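PDB 3EFE: ThiJ/pfpI family protein from Bacillus anthracis, which is of unproven function but belongs to the DJ-1/PfpI family, whose members include chaperones, proteases and other enzymes built on a glutaminase-like fold. Local coordinates for residues 155-160 and 173-178. Numbering follows the deposited sequence.
Sequences AVSDAN and AMEVLK
Ser157 on edge strand 155-158 and Glu175 on helix 169-179 are the residues whose CA atoms come nearest, 6.6 Å apart. This is an outermost strand of the mixed sheet within this chain, in the alpha/beta fold of the DJ-1/PfpI family, paired antiparallel with strand 161-164, after which the chain enters helix 169-179, packed over one face of the sheet's edge. Ala155 and Ser157 direct their CB atoms at the helix, whereas Val156 between them turns to the other face, against Lys128 and Thr130. Glu175 alone meets them from the helical side. Its CG lies beside the backbone N (chi1 -66°), the chain bends at chi2 (-65°), and it runs across the strand direction. The methyl of Ala155 packs on the aliphatic part, CB to Glu175 CG at 3.7 Å, while Glu175 OE1 stands 3.8 Å from Ser157 CB. Val162 of the neighbouring strand touches both Ser157 and Glu175. No direct hydrogen bond joins strand and helix; a water links them, firmly to the helix and only weakly to the strand. It donates to Glu175 OE1 and to the backbone Glu175 O, each at 2.6 Å, tying the carboxylate to its own main chain, and accepts from Ser157 OG at 3.4 Å.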
ATOM      1  N   ALA D 155     -10.304 -12.511   4.264  1.00 38.88           N
ATOM      2  CA  ALA D 155      -9.328 -12.638   5.350  1.00 39.10           C
ATOM      3  C   ALA D 155      -9.907 -13.572   6.430  1.00 38.96           C
ATOM      4  O   ALA D 155     -11.115 -13.505   6.769  1.00 38.91           O
ATOM      5  CB  ALA D 155      -8.917 -11.209   5.968  1.00 36.44           C
ATOM      6  N   VAL D 156      -9.040 -14.433   6.952  1.00 39.65           N
ATOM      7  CA  VAL D 156      -9.412 -15.490   7.889  1.00 40.48           C
ATOM      8  C   VAL D 156      -8.318 -15.524   8.959  1.00 41.25           C
ATOM      9  O   VAL D 156      -7.100 -15.434   8.658  1.00 40.52           O
ATOM     10  CB  VAL D 156      -9.449 -16.935   7.179  1.00 41.19           C
ATOM     11  CG1 VAL D 156      -9.524 -18.098   8.190  1.00 37.65           C
ATOM     12  CG2 VAL D 156     -10.534 -17.047   6.041  1.00 40.11           C
ATOM     13  N   SER D 157      -8.753 -15.719  10.201  1.00 42.95           N
ATOM     14  CA  SER D 157      -7.847 -15.784  11.372  1.00 43.77           C
ATOM     15  C   SER D 157      -8.089 -17.057  12.181  1.00 44.10           C
ATOM     16  O   SER D 157      -9.209 -17.346  12.487  1.00 43.82           O
ATOM     17  CB  SER D 157      -8.029 -14.559  12.285  1.00 43.79           C
ATOM     18  OG  SER D 157      -6.946 -14.489  13.207  1.00 45.99           O
ATOM     19  N   ASP D 158      -7.000 -17.778  12.484  1.00 45.42           N
ATOM     20  CA  ASP D 158      -6.982 -19.045  13.214  1.00 44.89           C
ATOM     21  C   ASP D 158      -5.760 -19.162  14.127  1.00 44.50           C
ATOM     22  O   ASP D 158      -4.649 -19.434  13.661  1.00 44.30           O
ATOM     23  CB  ASP D 158      -6.964 -20.257  12.265  1.00 45.52           C
ATOM     24  CG  ASP D 158      -7.216 -21.585  13.003  1.00 48.05           C
ATOM     25  OD1 ASP D 158      -7.909 -21.558  14.098  1.00 54.43           O
ATOM     26  OD2 ASP D 158      -6.742 -22.650  12.506  1.00 50.72           O
ATOM     27  N   ALA D 159      -5.995 -19.055  15.441  1.00 43.91           N
ATOM     28  CA  ALA D 159      -4.913 -19.108  16.412  1.00 42.95           C
ATOM     29  C   ALA D 159      -3.924 -18.069  15.857  1.00 42.39           C
ATOM     30  O   ALA D 159      -4.346 -16.949  15.608  1.00 41.92           O
ATOM     31  CB  ALA D 159      -4.296 -20.553  16.550  1.00 41.94           C
ATOM     32  N   ASN D 160      -2.668 -18.459  15.601  1.00 41.57           N
ATOM     33  CA  ASN D 160      -1.575 -17.517  15.335  1.00 41.08           C
ATOM     34  C   ASN D 160      -1.227 -17.426  13.839  1.00 40.53           C
ATOM     35  O   ASN D 160      -0.076 -17.147  13.478  1.00 39.78           O
ATOM     36  CB  ASN D 160      -0.326 -17.934  16.136  1.00 40.85           C
ATOM     37  CG  ASN D 160       0.249 -19.293  15.681  1.00 42.21           C
ATOM     38  OD1 ASN D 160      -0.501 -20.271  15.497  1.00 38.25           O
ATOM     39  ND2 ASN D 160       1.574 -19.351  15.493  1.00 40.61           N
ATOM     40  N   ALA D 173      -5.157  -6.378   7.187  1.00 33.66           N
ATOM     41  CA  ALA D 173      -4.541  -5.475   8.201  1.00 34.03           C
ATOM     42  C   ALA D 173      -5.377  -5.471   9.475  1.00 35.21           C
ATOM     43  O   ALA D 173      -4.861  -5.518  10.575  1.00 34.80           O
ATOM     44  CB  ALA D 173      -4.388  -4.040   7.629  1.00 32.58           C
ATOM     45  N   MET D 174      -6.688  -5.467   9.292  1.00 36.71           N
ATOM     46  CA  MET D 174      -7.629  -5.501  10.372  1.00 36.23           C
ATOM     47  C   MET D 174      -7.517  -6.740  11.209  1.00 36.15           C
ATOM     48  O   MET D 174      -7.548  -6.665  12.416  1.00 36.19           O
ATOM     49  CB  MET D 174      -9.057  -5.339   9.824  1.00 35.76           C
ATOM     50  CG  MET D 174     -10.102  -4.975  10.922  1.00 39.04           C
ATOM     51  SD  MET D 174     -11.283  -6.271  11.145  1.00 41.50           S
ATOM     52  CE  MET D 174     -10.345  -7.632  11.720  1.00 39.91           C
ATOM     53  N   GLU D 175      -7.415  -7.896  10.575  1.00 36.41           N
ATOM     54  CA  GLU D 175      -7.284  -9.163  11.280  1.00 36.13           C
ATOM     55  C   GLU D 175      -5.958  -9.270  11.985  1.00 35.11           C
ATOM     56  O   GLU D 175      -5.925  -9.776  13.084  1.00 36.30           O
ATOM     57  CB  GLU D 175      -7.440 -10.398  10.289  1.00 38.21           C
ATOM     58  CG  GLU D 175      -8.849 -10.597   9.629  1.00 38.60           C
ATOM     59  CD  GLU D 175      -9.938 -10.923  10.631  1.00 43.49           C
ATOM     60  OE1 GLU D 175      -9.604 -11.166  11.821  1.00 47.31           O
ATOM     61  OE2 GLU D 175     -11.138 -10.891  10.238  1.00 46.55           O
ATOM     62  N   VAL D 176      -4.857  -8.824  11.380  1.00 34.45           N
ATOM     63  CA  VAL D 176      -3.558  -8.871  12.076  1.00 33.99           C
ATOM     64  C   VAL D 176      -3.598  -7.979  13.281  1.00 34.67           C
ATOM     65  O   VAL D 176      -3.190  -8.380  14.376  1.00 35.87           O
ATOM     66  CB  VAL D 176      -2.357  -8.470  11.183  1.00 33.22           C
ATOM     67  CG1 VAL D 176      -1.042  -8.460  11.981  1.00 29.27           C
ATOM     68  CG2 VAL D 176      -2.256  -9.413  10.072  1.00 27.86           C
ATOM     69  N   LEU D 177      -4.157  -6.793  13.086  1.00 35.23           N
ATOM     70  CA  LEU D 177      -4.178  -5.738  14.109  1.00 35.72           C
ATOM     71  C   LEU D 177      -4.932  -6.214  15.346  1.00 37.18           C
ATOM     72  O   LEU D 177      -4.496  -5.984  16.463  1.00 38.82           O
ATOM     73  CB  LEU D 177      -4.798  -4.456  13.539  1.00 34.90           C
ATOM     74  CG  LEU D 177      -3.931  -3.246  13.094  1.00 34.73           C
ATOM     75  CD1 LEU D 177      -2.402  -3.380  13.170  1.00 30.20           C
ATOM     76  CD2 LEU D 177      -4.375  -2.673  11.783  1.00 32.64           C
ATOM     77  N   LYS D 178      -6.061  -6.875  15.095  1.00 38.61           N
ATOM     78  CA  LYS D 178      -6.900  -7.492  16.071  1.00 39.25           C
ATOM     79  C   LYS D 178      -6.213  -8.665  16.744  1.00 40.08           C
ATOM     80  O   LYS D 178      -6.231  -8.746  17.917  1.00 40.36           O
ATOM     81  CB  LYS D 178      -8.148  -7.978  15.386  1.00 40.19           C
ATOM     82  CG  LYS D 178      -9.256  -8.477  16.281  1.00 39.28           C
ATOM     83  CD  LYS D 178     -10.457  -8.594  15.330  1.00 42.09           C
ATOM     84  CE  LYS D 178     -11.714  -9.087  15.987  1.00 47.23           C
ATOM     85  NZ  LYS D 178     -11.598 -10.585  16.317  1.00 53.31           N
TER
HETATM   86  O   HOH W   1      -7.893 -11.279  13.762  1.00 38.46           O